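Local coordinates for HcgB (Methanococcus maripaludis, PDB 5D5P), which probably acts as a guanylyltransferase in the biosynthesis of the iron-guanylylpyridinol cofactor of [Fe]-hydrogenase, at residues E25-D28 and A29-T33; A82-K85 and G86-A89; T141-L144 and E145-A149. One frame throughout, in Å; residues are numbered along the deposited sequence.

Contact 1. Residues E25-D28 and A29-T33; sequences EEID and AIQST
The carboxamide of Gln31 lies with one face under Ile27, whose methyl CG2 stands over the nitrogen end, 3.4 Å from NE2. On that same face, but at the oxygen end, the carboxylate of Asp28 comes near, its OD1 4.2 Å from Gln31 OE1, with the two planes turned 61° apart. NE2 gives one of its hydrogens to Ile153 O; the methyl over the face makes only van der Waals contact. Gln31 gets there with CG beside its own backbone N (chi1 -67°) and the chain extended beyond, which sets CG 3.3 Å from Ile27 O.

These are i to i+3 and i to i+4 neighbours on the α-helix 24-35, and the backbone ladder under them is regular: Gln31 N bonds to Ile27 O at 2.9 Å and Ser32 N to Asp28 O at 3.0 Å. Ala29 rests on Ile3 and Thr6 of helix 3-15, whereas Ile27 and Ile30 meet Ile153 and also pack on Gly108 of the second subunit. Glu26 ends in a salt bridge with Arg19, through OE2, and Ile30 CG1 lies 3.5 Å from Glu26 O.

Contact 2. Residues A82-K85 and G86-A89; sequences ALNK and GLIA
Leu87 reaches back one turn of the α-helix 81-92, where its CD1 touches two partners: CG of Leu83, 4.2 Å away, and OD1 of Asn84, at 3.7 Å. The helix is the connection of a β-alpha-β crossover, leading from strand 64-67 to the parallel strand 97-103, and it packs against the mixed sheet of this Maf-clan protein.

Leu87 can lean this way because its CG stands beside its own backbone N (chi1 -68°), close over the carbonyl oxygen of Leu83. Leu83 instead has CG anti to its backbone N (chi1 173°), and the two leucines meet aslant. Under them the amide of Leu87 bonds to Leu83 O at 3.0 Å.

One step out, strand 111-117 floors the leucine pair, Leu83 touching Leu114 and Met116 and Leu87 touching Met116, while Leu83 also packs on Met80 of the second subunit. Asn84 is held from outside the turn, its ND2 being hydrogen-bonded to Thr78 OG1. Lys85 stretches out past Thr72 and Asp76 to a weak hydrogen bond with Arg101 O.

The ladder slackens toward the later residues. Ile88 N divides itself between Asn84 O, at 3.1 Å, and a weak bond to Lys85 O at 3.2 Å, while Ala89 N makes a weak bond to the same Lys85 O at 3.4 Å. Ile88 CG1 settles 3.4 Å from Asn84 O.

Contact 3. Residues T141-L144 and E145-A149; sequences TVEL and ELITA
The backbone of 141-149 is regular α-helix, each amide from Glu145 to Thr148 bonding to the carbonyl four residues back, with Ile147 N to Glu143 O the straightest at 172°. On it, Glu145 folds back along the helix: CG sits beside the backbone N (chi1 -75°), the chain is extended beyond it, and the carboxylate comes to lie flat beneath the preceding turn. One face of the group receives CG2 of Thr141, 3.5 Å from OE2, and also looks onto Thr141 O, 3.7 Å from CD, and CA of Val142, 3.9 Å from OE1.

The polar ends go elsewhere. OE1 makes a salt bridge with Arg101 NE and OE2 is hydrogen-bonded to Ser128 OG, which ties helix 138-151 to strands 97-103 and 122-128 of the sheet. An alanine in place of Glu145 would probably leave the guanidinium of Arg101 and the hydroxyl of Ser128 without this partner and open a gap under the Thr141 methyl.

Two further pairs follow the same i to i+4 spacing. Glu143 and Ile147 lie alongside each other, pointing the same way, with CG of the former 3.8 Å from CD1 of the latter. Thr148 turns its hydroxyl onto the helix, OG1 donating to Leu144 O at 2.8 Å while Thr148 N reaches the same oxygen at 2.9 Å; the two donors approach from opposite faces of the carbonyl plane. Leu146 and Val142 meet Val53 of helix 47-57.

The chemistry thus implies a buried carboxylate whose charge is probably balanced by Arg101, while Ser128 satisfies its second oxygen, and a hydroxyl whose hydrogen is spent on its own helix.

How the contacts relate
From the N terminus, contact 1 comes first, on helix 24-35, then contact 2 on helix 81-92 and contact 3 on helix 138-151. Each is local to one helix and closes no loop, so none nests within or crosses another. None touches another: contacts 1 and 3 come closest, about 7 Å between nearest atoms, while contact 2 lies on the opposite side of the chain's centre from both. The sheet joins them: contact 1 meets strand 122-128 through Ile30 and Thr33, whereas contacts 2 and 3 both reach strands 97-103 and 111-117. Contacts 1 and 2 also touch the second subunit; contact 3 does not.

Contact 1. Residues E25-D28 and A29-T33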
ATOM      1  N   GLU A  25      -7.805  -6.476 -20.054  1.00 39.26           N
ATOM      2  CA  GLU A  25      -8.736  -7.435 -19.452  1.00 39.68           C
ATOM      3  C   GLU A  25      -8.692  -7.430 -17.924  1.00 35.80           C
ATOM      4  O   GLU A  25      -9.727  -7.601 -17.266  1.00 32.22           O
ATOM      5  CB  GLU A  25      -8.459  -8.859 -19.946  1.00 43.26           C
ATOM      6  CG  GLU A  25      -8.785  -9.072 -21.410  1.00 50.34           C
ATOM      7  CD  GLU A  25      -7.597  -8.876 -22.346  1.00 56.90           C
ATOM      8  OE1 GLU A  25      -6.667  -8.106 -22.015  1.00 56.13           O
ATOM      9  OE2 GLU A  25      -7.622  -9.467 -23.447  1.00 61.68           O
ATOM     10  N   GLU A  26      -7.503  -7.223 -17.363  1.00 33.01           N
ATOM     11  CA  GLU A  26      -7.342  -7.261 -15.916  1.00 28.84           C
ATOM     12  C   GLU A  26      -7.993  -6.037 -15.295  1.00 25.50           C
ATOM     13  O   GLU A  26      -8.664  -6.121 -14.267  1.00 26.10           O
ATOM     14  CB  GLU A  26      -5.851  -7.360 -15.548  1.00 27.78           C
ATOM     15  CG  GLU A  26      -5.239  -8.709 -15.958  1.00 31.12           C
ATOM     16  CD  GLU A  26      -3.715  -8.690 -16.086  1.00 35.90           C
ATOM     17  OE1 GLU A  26      -3.104  -7.610 -15.960  1.00 36.89           O
ATOM     18  OE2 GLU A  26      -3.124  -9.766 -16.354  1.00 35.21           O
ATOM     19  N   ILE A  27      -7.832  -4.900 -15.955  1.00 27.21           N
ATOM     20  CA  ILE A  27      -8.482  -3.675 -15.507  1.00 30.30           C
ATOM     21  C   ILE A  27     -10.008  -3.786 -15.625  1.00 31.48           C
ATOM     22  O   ILE A  27     -10.743  -3.425 -14.701  1.00 31.21           O
ATOM     23  CB  ILE A  27      -7.973  -2.471 -16.327  1.00 38.72           C
ATOM     24  CG1 ILE A  27      -6.536  -2.164 -15.911  1.00 41.51           C
ATOM     25  CG2 ILE A  27      -8.874  -1.246 -16.113  1.00 39.87           C
ATOM     26  CD1 ILE A  27      -6.455  -1.713 -14.487  1.00 38.04           C
ATOM     27  N   ASP A  28     -10.465  -4.301 -16.759  1.00 32.38           N
ATOM     28  CA  ASP A  28     -11.884  -4.490 -16.996  1.00 34.54           C
ATOM     29  C   ASP A  28     -12.487  -5.384 -15.915  1.00 32.15           C
ATOM     30  O   ASP A  28     -13.581  -5.129 -15.433  1.00 33.51           O
ATOM     31  CB  ASP A  28     -12.129  -5.088 -18.391  1.00 40.77           C
ATOM     32  CG  ASP A  28     -12.018  -4.043 -19.511  1.00 49.99           C
ATOM     33  OD1 ASP A  28     -12.012  -2.824 -19.205  1.00 53.17           O
ATOM     34  OD2 ASP A  28     -11.972  -4.443 -20.704  1.00 54.50           O
ATOM     35  N   ALA A  29     -11.774  -6.434 -15.525  1.00 31.07           N
ATOM     36  CA  ALA A  29     -12.273  -7.341 -14.485  1.00 28.95           C
ATOM     37  C   ALA A  29     -12.383  -6.655 -13.121  1.00 26.67           C
ATOM     38  O   ALA A  29     -13.327  -6.880 -12.381  1.00 25.06           O
ATOM     39  CB  ALA A  29     -11.393  -8.559 -14.390  1.00 29.72           C
ATOM     40  N   ILE A  30     -11.392  -5.839 -12.782  1.00 22.20           N
ATOM     41  CA  ILE A  30     -11.434  -5.074 -11.534  1.00 20.48           C
ATOM     42  C   ILE A  30     -12.629  -4.097 -11.544  1.00 24.48           C
ATOM     43  O   ILE A  30     -13.377  -3.974 -10.557  1.00 25.82           O
ATOM     44  CB  ILE A  30     -10.108  -4.310 -11.319  1.00 23.41           C
ATOM     45  CG1 ILE A  30      -8.990  -5.292 -10.933  1.00 23.45           C
ATOM     46  CG2 ILE A  30     -10.276  -3.252 -10.203  1.00 22.71           C
ATOM     47  CD1 ILE A  30      -7.564  -4.680 -10.966  1.00 21.52           C
ATOM     48  N   GLN A  31     -12.814  -3.406 -12.657  1.00 28.34           N
ATOM     49  CA  GLN A  31     -13.916  -2.465 -12.747  1.00 29.91           C
ATOM     50  C   GLN A  31     -15.248  -3.194 -12.566  1.00 31.56           C
ATOM     51  O   GLN A  31     -16.144  -2.712 -11.877  1.00 32.83           O
ATOM     52  CB  GLN A  31     -13.888  -1.723 -14.084  1.00 31.43           C
ATOM     53  CG  GLN A  31     -12.698  -0.799 -14.241  1.00 33.59           C
ATOM     54  CD  GLN A  31     -12.696  -0.064 -15.567  1.00 41.72           C
ATOM     55  OE1 GLN A  31     -13.614  -0.213 -16.374  1.00 44.08           O
ATOM     56  NE2 GLN A  31     -11.663   0.737 -15.798  1.00 41.58           N
ATOM     57  N   SER A  32     -15.356  -4.368 -13.176  1.00 31.57           N
ATOM     58  CA  SER A  32     -16.581  -5.152 -13.134  1.00 32.25           C
ATOM     59  C   SER A  32     -16.923  -5.616 -11.718  1.00 30.03           C
ATOM     60  O   SER A  32     -18.068  -5.556 -11.294  1.00 33.57           O
ATOM     61  CB  SER A  32     -16.463  -6.355 -14.076  1.00 36.58           C
ATOM     62  OG  SER A  32     -17.641  -7.130 -14.038  1.00 39.67           O
ATOM     63  N   THR A  33     -15.904  -6.055 -10.990  1.00 24.70           N
ATOM     64  CA  THR A  33     -16.043  -6.507  -9.628  1.00 22.08           C
ATOM     65  C   THR A  33     -16.548  -5.397  -8.734  1.00 25.93           C
ATOM     66  O   THR A  33     -17.382  -5.624  -7.864  1.00 27.04           O
ATOM     67  CB  THR A  33     -14.683  -7.009  -9.109  1.00 26.77           C
ATOM     68  OG1 THR A  33     -14.287  -8.134  -9.906  1.00 29.99           O
ATOM     69  CG2 THR A  33     -14.768  -7.425  -7.653  1.00 26.55           C
TER

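Contact 2. Residues A82-K85 and G86-A89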
ATOM      1  N   ALA A  82      -4.326  -1.284   7.927  1.00 16.80           N
ATOM      2  CA  ALA A  82      -5.400  -1.131   6.933  1.00 19.94           C
ATOM      3  C   ALA A  82      -5.822  -2.490   6.375  1.00 21.06           C
ATOM      4  O   ALA A  82      -7.012  -2.793   6.292  1.00 18.92           O
ATOM      5  CB  ALA A  82      -4.939  -0.213   5.774  1.00 22.67           C
ATOM      6  N   LEU A  83      -4.845  -3.316   6.024  1.00 17.67           N
ATOM      7  CA  LEU A  83      -5.141  -4.608   5.433  1.00 18.34           C
ATOM      8  C   LEU A  83      -5.917  -5.480   6.422  1.00 17.78           C
ATOM      9  O   LEU A  83      -6.929  -6.098   6.077  1.00 18.91           O
ATOM     10  CB  LEU A  83      -3.858  -5.316   5.000  1.00 19.28           C
ATOM     11  CG  LEU A  83      -4.076  -6.758   4.527  1.00 22.38           C
ATOM     12  CD1 LEU A  83      -4.780  -6.818   3.168  1.00 21.19           C
ATOM     13  CD2 LEU A  83      -2.753  -7.519   4.478  1.00 26.12           C
ATOM     14  N   ASN A  84      -5.448  -5.525   7.652  1.00 19.31           N
ATOM     15  CA  ASN A  84      -6.080  -6.426   8.603  1.00 18.25           C
ATOM     16  C   ASN A  84      -7.459  -5.949   9.042  1.00 19.97           C
ATOM     17  O   ASN A  84      -8.288  -6.781   9.434  1.00 20.36           O
ATOM     18  CB  ASN A  84      -5.119  -6.688   9.775  1.00 17.73           C
ATOM     19  CG  ASN A  84      -3.984  -7.641   9.342  1.00 25.69           C
ATOM     20  OD1 ASN A  84      -4.245  -8.748   8.867  1.00 26.43           O
ATOM     21  ND2 ASN A  84      -2.753  -7.185   9.421  1.00 24.87           N
ATOM     22  N   LYS A  85      -7.726  -4.639   8.973  1.00 19.64           N
ATOM     23  CA  LYS A  85      -9.100  -4.149   9.208  1.00 22.32           C
ATOM     24  C   LYS A  85     -10.007  -4.694   8.108  1.00 21.96           C
ATOM     25  O   LYS A  85     -11.135  -5.109   8.357  1.00 21.22           O
ATOM     26  CB  LYS A  85      -9.155  -2.629   9.200  1.00 23.95           C
ATOM     27  CG  LYS A  85      -8.477  -1.977  10.375  1.00 24.49           C
ATOM     28  CD  LYS A  85      -8.845  -0.499  10.395  1.00 30.58           C
ATOM     29  CE  LYS A  85      -7.825   0.291  11.199  1.00 40.25           C
ATOM     30  NZ  LYS A  85      -8.146   1.751  11.253  1.00 47.98           N
ATOM     31  N   GLY A  86      -9.488  -4.671   6.886  1.00 21.09           N
ATOM     32  CA  GLY A  86     -10.230  -5.194   5.751  1.00 23.11           C
ATOM     33  C   GLY A  86     -10.537  -6.667   5.914  1.00 20.57           C
ATOM     34  O   GLY A  86     -11.645  -7.118   5.600  1.00 20.78           O
ATOM     35  N   LEU A  87      -9.569  -7.428   6.423  1.00 18.00           N
ATOM     36  CA  LEU A  87      -9.777  -8.864   6.568  1.00 21.05           C
ATOM     37  C   LEU A  87     -10.780  -9.184   7.652  1.00 20.44           C
ATOM     38  O   LEU A  87     -11.474 -10.200   7.575  1.00 21.01           O
ATOM     39  CB  LEU A  87      -8.448  -9.569   6.857  1.00 20.84           C
ATOM     40  CG  LEU A  87      -7.545  -9.502   5.620  1.00 20.92           C
ATOM     41  CD1 LEU A  87      -6.181 -10.058   5.980  1.00 21.45           C
ATOM     42  CD2 LEU A  87      -8.184 -10.321   4.478  1.00 21.15           C
ATOM     43  N   ILE A  88     -10.902  -8.322   8.660  1.00 19.93           N
ATOM     44  CA  ILE A  88     -11.976  -8.539   9.637  1.00 19.00           C
ATOM     45  C   ILE A  88     -13.322  -8.495   8.940  1.00 19.45           C
ATOM     46  O   ILE A  88     -14.194  -9.328   9.204  1.00 23.18           O
ATOM     47  CB  ILE A  88     -11.955  -7.480  10.762  1.00 19.79           C
ATOM     48  CG1 ILE A  88     -10.722  -7.691  11.610  1.00 22.37           C
ATOM     49  CG2 ILE A  88     -13.213  -7.583  11.623  1.00 24.81           C
ATOM     50  CD1 ILE A  88     -10.478  -6.582  12.642  1.00 22.32           C
ATOM     51  N   ALA A  89     -13.495  -7.531   8.029  1.00 20.83           N
ATOM     52  CA  ALA A  89     -14.763  -7.443   7.310  1.00 23.95           C
ATOM     53  C   ALA A  89     -14.939  -8.639   6.370  1.00 23.24           C
ATOM     54  O   ALA A  89     -16.003  -9.253   6.313  1.00 25.59           O
ATOM     55  CB  ALA A  89     -14.860  -6.101   6.528  1.00 20.30           C
TER

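Contact 3. Residues T141-L144 and E145-A149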
ATOM      1  N   THR A 141      -9.182  14.230   3.104  1.00 31.06           N
ATOM      2  CA  THR A 141      -8.167  13.184   2.948  1.00 25.63           C
ATOM      3  C   THR A 141      -8.778  11.842   2.489  1.00 28.40           C
ATOM      4  O   THR A 141      -8.297  11.229   1.533  1.00 26.36           O
ATOM      5  CB  THR A 141      -7.378  12.986   4.247  1.00 30.41           C
ATOM      6  OG1 THR A 141      -6.705  14.212   4.584  1.00 31.51           O
ATOM      7  CG2 THR A 141      -6.358  11.848   4.091  1.00 34.14           C
ATOM      8  N   VAL A 142      -9.851  11.405   3.145  1.00 27.75           N
ATOM      9  CA  VAL A 142     -10.483  10.138   2.766  1.00 29.74           C
ATOM     10  C   VAL A 142     -11.057  10.235   1.338  1.00 27.40           C
ATOM     11  O   VAL A 142     -10.893   9.323   0.538  1.00 26.95           O
ATOM     12  CB  VAL A 142     -11.577   9.753   3.787  1.00 33.56           C
ATOM     13  CG1 VAL A 142     -12.330   8.509   3.345  1.00 32.27           C
ATOM     14  CG2 VAL A 142     -10.932   9.515   5.147  1.00 34.70           C
ATOM     15  N   GLU A 143     -11.693  11.362   1.019  1.00 25.02           N
ATOM     16  CA  GLU A 143     -12.217  11.602  -0.323  1.00 27.21           C
ATOM     17  C   GLU A 143     -11.134  11.442  -1.392  1.00 28.25           C
ATOM     18  O   GLU A 143     -11.316  10.691  -2.350  1.00 26.75           O
ATOM     19  CB  GLU A 143     -12.827  13.002  -0.418  1.00 35.97           C
ATOM     20  CG  GLU A 143     -13.376  13.324  -1.787  1.00 42.08           C
ATOM     21  CD  GLU A 143     -13.978  14.723  -1.857  1.00 51.35           C
ATOM     22  OE1 GLU A 143     -13.612  15.586  -1.029  1.00 57.29           O
ATOM     23  OE2 GLU A 143     -14.841  14.944  -2.723  1.00 52.49           O
ATOM     24  N   LEU A 144      -9.999  12.121  -1.221  1.00 30.92           N
ATOM     25  CA  LEU A 144      -8.912  12.034  -2.190  1.00 30.20           C
ATOM     26  C   LEU A 144      -8.377  10.597  -2.290  1.00 29.19           C
ATOM     27  O   LEU A 144      -8.043  10.136  -3.390  1.00 30.26           O
ATOM     28  CB  LEU A 144      -7.775  12.980  -1.821  1.00 32.74           C
ATOM     29  CG  LEU A 144      -6.562  12.940  -2.743  1.00 37.71           C
ATOM     30  CD1 LEU A 144      -7.019  13.339  -4.144  1.00 41.44           C
ATOM     31  CD2 LEU A 144      -5.456  13.860  -2.243  1.00 39.87           C
ATOM     32  N   GLU A 145      -8.272   9.906  -1.154  1.00 23.99           N
ATOM     33  CA  GLU A 145      -7.756   8.530  -1.159  1.00 25.68           C
ATOM     34  C   GLU A 145      -8.652   7.688  -2.050  1.00 22.30           C
ATOM     35  O   GLU A 145      -8.168   6.908  -2.876  1.00 21.84           O
ATOM     36  CB  GLU A 145      -7.710   7.911   0.255  1.00 26.65           C
ATOM     37  CG  GLU A 145      -6.579   8.433   1.142  1.00 29.37           C
ATOM     38  CD  GLU A 145      -6.746   8.027   2.597  1.00 36.73           C
ATOM     39  OE1 GLU A 145      -7.749   7.334   2.915  1.00 37.83           O
ATOM     40  OE2 GLU A 145      -5.881   8.409   3.426  1.00 34.89           O
ATOM     41  N   LEU A 146      -9.960   7.861  -1.881  1.00 21.33           N
ATOM     42  CA  LEU A 146     -10.890   6.954  -2.565  1.00 23.62           C
ATOM     43  C   LEU A 146     -10.972   7.272  -4.045  1.00 25.71           C
ATOM     44  O   LEU A 146     -10.951   6.363  -4.892  1.00 25.20           O
ATOM     45  CB  LEU A 146     -12.268   7.006  -1.916  1.00 23.90           C
ATOM     46  CG  LEU A 146     -13.334   6.102  -2.541  1.00 23.00           C
ATOM     47  CD1 LEU A 146     -12.828   4.678  -2.608  1.00 23.04           C
ATOM     48  CD2 LEU A 146     -14.605   6.159  -1.680  1.00 25.10           C
ATOM     49  N   ILE A 147     -11.052   8.557  -4.358  1.00 25.70           N
ATOM     50  CA  ILE A 147     -11.098   8.995  -5.752  1.00 27.10           C
ATOM     51  C   ILE A 147      -9.811   8.556  -6.467  1.00 25.81           C
ATOM     52  O   ILE A 147      -9.849   8.090  -7.617  1.00 27.33           O
ATOM     53  CB  ILE A 147     -11.290  10.511  -5.866  1.00 31.57           C
ATOM     54  CG1 ILE A 147     -12.713  10.872  -5.432  1.00 35.37           C
ATOM     55  CG2 ILE A 147     -11.066  10.970  -7.289  1.00 29.26           C
ATOM     56  CD1 ILE A 147     -13.003  12.342  -5.472  1.00 42.66           C
ATOM     57  N   THR A 148      -8.682   8.679  -5.783  1.00 26.73           N
ATOM     58  CA  THR A 148      -7.404   8.251  -6.358  1.00 26.93           C
ATOM     59  C   THR A 148      -7.390   6.743  -6.620  1.00 24.44           C
ATOM     60  O   THR A 148      -6.958   6.291  -7.689  1.00 23.14           O
ATOM     61  CB  THR A 148      -6.217   8.631  -5.434  1.00 32.65           C
ATOM     62  OG1 THR A 148      -6.108  10.067  -5.395  1.00 30.09           O
ATOM     63  CG2 THR A 148      -4.913   8.098  -5.989  1.00 36.14           C
ATOM     64  N   ALA A 149      -7.873   5.975  -5.649  1.00 22.30           N
ATOM     65  CA  ALA A 149      -7.847   4.511  -5.775  1.00 23.23           C
ATOM     66  C   ALA A 149      -8.747   4.080  -6.927  1.00 24.35           C
ATOM     67  O   ALA A 149      -8.422   3.131  -7.659  1.00 23.03           O
ATOM     68  CB  ALA A 149      -8.262   3.838  -4.463  1.00 22.39           C
TER